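Local coordinates for protein AlkZ (Streptomyces sahachiroi, PDB 5UUJ) that is a member of the AlkZ-like family of DNA glycosylases, with more helix than strand in its fold, at residues M74-A78 with L166-A170. Residues are numbered along the deposited sequence; the frame is centred on the assembly and turned at random.
Sequences MKTWA and LKPLA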
HETATM    1  N   MSE A  74      -4.531  11.023   4.030  1.00 20.49           N
HETATM    2  CA  MSE A  74      -5.869  10.714   3.537  1.00 19.68           C
HETATM    3  C   MSE A  74      -6.060   9.207   3.447  1.00 17.59           C
HETATM    4  O   MSE A  74      -5.093   8.449   3.359  1.00 16.27           O
HETATM    5  CB  MSE A  74      -6.113  11.366   2.170  1.00 18.24           C
HETATM    6  CG  MSE A  74      -5.679  10.542   0.968  1.00 20.27           C
HETATM    7 SE   MSE A  74      -5.905  11.496  -0.727  1.00 30.27          SE
HETATM    8  CE  MSE A  74      -7.848  11.450  -0.883  1.00 19.14           C
ATOM      9  N   LYS A  75      -7.316   8.781   3.496  1.00 20.93           N
ATOM     10  CA  LYS A  75      -7.667   7.383   3.289  1.00 22.28           C
ATOM     11  C   LYS A  75      -8.566   7.279   2.069  1.00 22.38           C
ATOM     12  O   LYS A  75      -9.616   7.920   2.000  1.00 18.93           O
ATOM     13  CB  LYS A  75      -8.363   6.800   4.521  1.00 21.78           C
ATOM     14  CG  LYS A  75      -7.500   6.779   5.769  1.00 28.25           C
ATOM     15  CD  LYS A  75      -8.298   6.392   7.006  1.00 26.98           C
ATOM     16  CE  LYS A  75      -8.822   4.971   6.913  1.00 30.33           C
ATOM     17  NZ  LYS A  75      -9.473   4.536   8.183  1.00 32.20           N
ATOM     18  N   THR A  76      -8.144   6.475   1.101  1.00 15.94           N
ATOM     19  CA  THR A  76      -8.927   6.266  -0.104  1.00 19.12           C
ATOM     20  C   THR A  76      -8.474   4.993  -0.808  1.00 18.95           C
ATOM     21  O   THR A  76      -7.490   4.365  -0.412  1.00 18.67           O
ATOM     22  CB  THR A  76      -8.814   7.471  -1.066  1.00 22.98           C
ATOM     23  OG1 THR A  76      -9.800   7.361  -2.099  1.00 18.93           O
ATOM     24  CG2 THR A  76      -7.419   7.558  -1.690  1.00 23.61           C
ATOM     25  N   TRP A  77      -9.205   4.612  -1.847  1.00 17.07           N
ATOM     26  CA  TRP A  77      -8.889   3.413  -2.608  1.00 16.17           C
ATOM     27  C   TRP A  77      -7.910   3.755  -3.718  1.00 15.51           C
ATOM     28  O   TRP A  77      -8.142   4.679  -4.495  1.00 20.88           O
ATOM     29  CB  TRP A  77     -10.168   2.791  -3.170  1.00 15.78           C
ATOM     30  CG  TRP A  77     -11.070   2.291  -2.092  1.00 18.38           C
ATOM     31  CD1 TRP A  77     -11.220   0.997  -1.686  1.00 21.82           C
ATOM     32  CD2 TRP A  77     -11.933   3.075  -1.260  1.00 25.05           C
ATOM     33  NE1 TRP A  77     -12.129   0.925  -0.658  1.00 23.16           N
ATOM     34  CE2 TRP A  77     -12.582   2.187  -0.377  1.00 25.07           C
ATOM     35  CE3 TRP A  77     -12.224   4.441  -1.178  1.00 25.63           C
ATOM     36  CZ2 TRP A  77     -13.507   2.619   0.571  1.00 27.84           C
ATOM     37  CZ3 TRP A  77     -13.142   4.870  -0.234  1.00 25.61           C
ATOM     38  CH2 TRP A  77     -13.772   3.961   0.628  1.00 28.46           C
ATOM     39  N   ALA A  78      -6.807   3.014  -3.768  1.00 15.36           N
ATOM     40  CA  ALA A  78      -5.744   3.266  -4.727  1.00 15.47           C
ATOM     41  C   ALA A  78      -5.289   1.955  -5.378  1.00 15.60           C
ATOM     42  O   ALA A  78      -6.068   1.317  -6.092  1.00 15.68           O
ATOM     43  CB  ALA A  78      -4.576   3.975  -4.047  1.00 15.49           C
ATOM     44  N   LEU A 166     -17.673   2.587  -5.831  1.00 23.18           N
ATOM     45  CA  LEU A 166     -16.999   3.789  -5.350  1.00 24.61           C
ATOM     46  C   LEU A 166     -15.568   3.908  -5.870  1.00 19.45           C
ATOM     47  O   LEU A 166     -14.982   4.990  -5.845  1.00 17.99           O
ATOM     48  CB  LEU A 166     -16.991   3.818  -3.813  1.00 24.90           C
ATOM     49  CG  LEU A 166     -16.174   2.751  -3.068  1.00 24.05           C
ATOM     50  CD1 LEU A 166     -14.706   3.130  -2.938  1.00 26.66           C
ATOM     51  CD2 LEU A 166     -16.748   2.494  -1.681  1.00 25.14           C
ATOM     52  N   LYS A 167     -14.994   2.801  -6.328  1.00 19.11           N
ATOM     53  CA  LYS A 167     -13.566   2.776  -6.633  1.00 17.87           C
ATOM     54  C   LYS A 167     -13.183   3.647  -7.837  1.00 16.91           C
ATOM     55  O   LYS A 167     -12.197   4.382  -7.767  1.00 15.47           O
ATOM     56  CB  LYS A 167     -13.106   1.330  -6.835  1.00 18.55           C
ATOM     57  CG  LYS A 167     -13.242   0.509  -5.563  1.00 20.07           C
ATOM     58  CD  LYS A 167     -12.506  -0.816  -5.622  1.00 20.90           C
ATOM     59  CE  LYS A 167     -12.693  -1.577  -4.317  1.00 22.54           C
ATOM     60  NZ  LYS A 167     -11.902  -2.826  -4.263  1.00 25.65           N
ATOM     61  N   PRO A 168     -13.951   3.579  -8.939  1.00 18.35           N
ATOM     62  CA  PRO A 168     -13.677   4.531 -10.024  1.00 23.26           C
ATOM     63  C   PRO A 168     -13.750   5.984  -9.561  1.00 17.52           C
ATOM     64  O   PRO A 168     -12.975   6.826 -10.023  1.00 14.05           O
ATOM     65  CB  PRO A 168     -14.780   4.233 -11.043  1.00 18.69           C
ATOM     66  CG  PRO A 168     -15.149   2.820 -10.797  1.00 19.96           C
ATOM     67  CD  PRO A 168     -14.943   2.564  -9.333  1.00 17.87           C
ATOM     68  N   LEU A 169     -14.674   6.268  -8.650  1.00 15.74           N
ATOM     69  CA  LEU A 169     -14.833   7.615  -8.116  1.00 15.58           C
ATOM     70  C   LEU A 169     -13.621   8.001  -7.278  1.00 21.01           C
ATOM     71  O   LEU A 169     -13.141   9.133  -7.352  1.00 14.57           O
ATOM     72  CB  LEU A 169     -16.111   7.719  -7.281  1.00 19.14           C
ATOM     73  CG  LEU A 169     -17.402   8.098  -8.014  1.00 27.99           C
ATOM     74  CD1 LEU A 169     -17.624   7.239  -9.241  1.00 21.10           C
ATOM     75  CD2 LEU A 169     -18.592   7.981  -7.072  1.00 29.48           C
ATOM     76  N   ALA A 170     -13.125   7.057  -6.483  1.00 15.48           N
ATOM     77  CA  ALA A 170     -11.926   7.293  -5.689  1.00 17.45           C
ATOM     78  C   ALA A 170     -10.755   7.575  -6.620  1.00 15.39           C
ATOM     79  O   ALA A 170     -10.013   8.531  -6.423  1.00 13.82           O
ATOM     80  CB  ALA A 170     -11.626   6.099  -4.793  1.00 16.51           C
TER
HETATM   81  O   HOH W   1      -9.812   9.762  -3.895  1.00 20.48           O
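A water joins Thr76 to Ala170: it accepts a hydrogen bond from Thr76 OG1 at 3.0 Å and donates one to Ala170 O at 2.8 Å. With OG1 anti to the backbone N (chi1 -168°), the Thr76 hydroxyl comes within 3.5 Å of Ala170 CB as well. No direct hydrogen bond joins 74-78 to 166-170; most of the remaining contact is apolar packing against Trp77. Leu166, crossing the tryptophan at about a right angle, places CD1 over the centre of the six-membered ring, on one face, in a CH-pi contact, while its CD2 reaches Trp77 CZ2 at 3.9 Å. One turn on, Ala170 packs its CB 4.0 Å from Trp77 CB, a small side chain consistent with the close approach of the backbones here. Lys167, extended beyond CG, passes its CE 4.0 Å from Trp77 CD1, and its NZ is hydrogen-bonded to Gly81 O. The axes of strand 74-77 and helix segment 166-170 approach to 8.0 Å, their N-to-C directions 126° apart. Helix 162-172 thus packs beside strand 74-77, which pairs with 83-86 in the small antiparallel sheet and bonds through the Lys75 backbone to His177; Ala78 O receives Trp171 NE1, the His177 ring meets that of Trp77, and helix 117-130 touches Pro168 and Leu169.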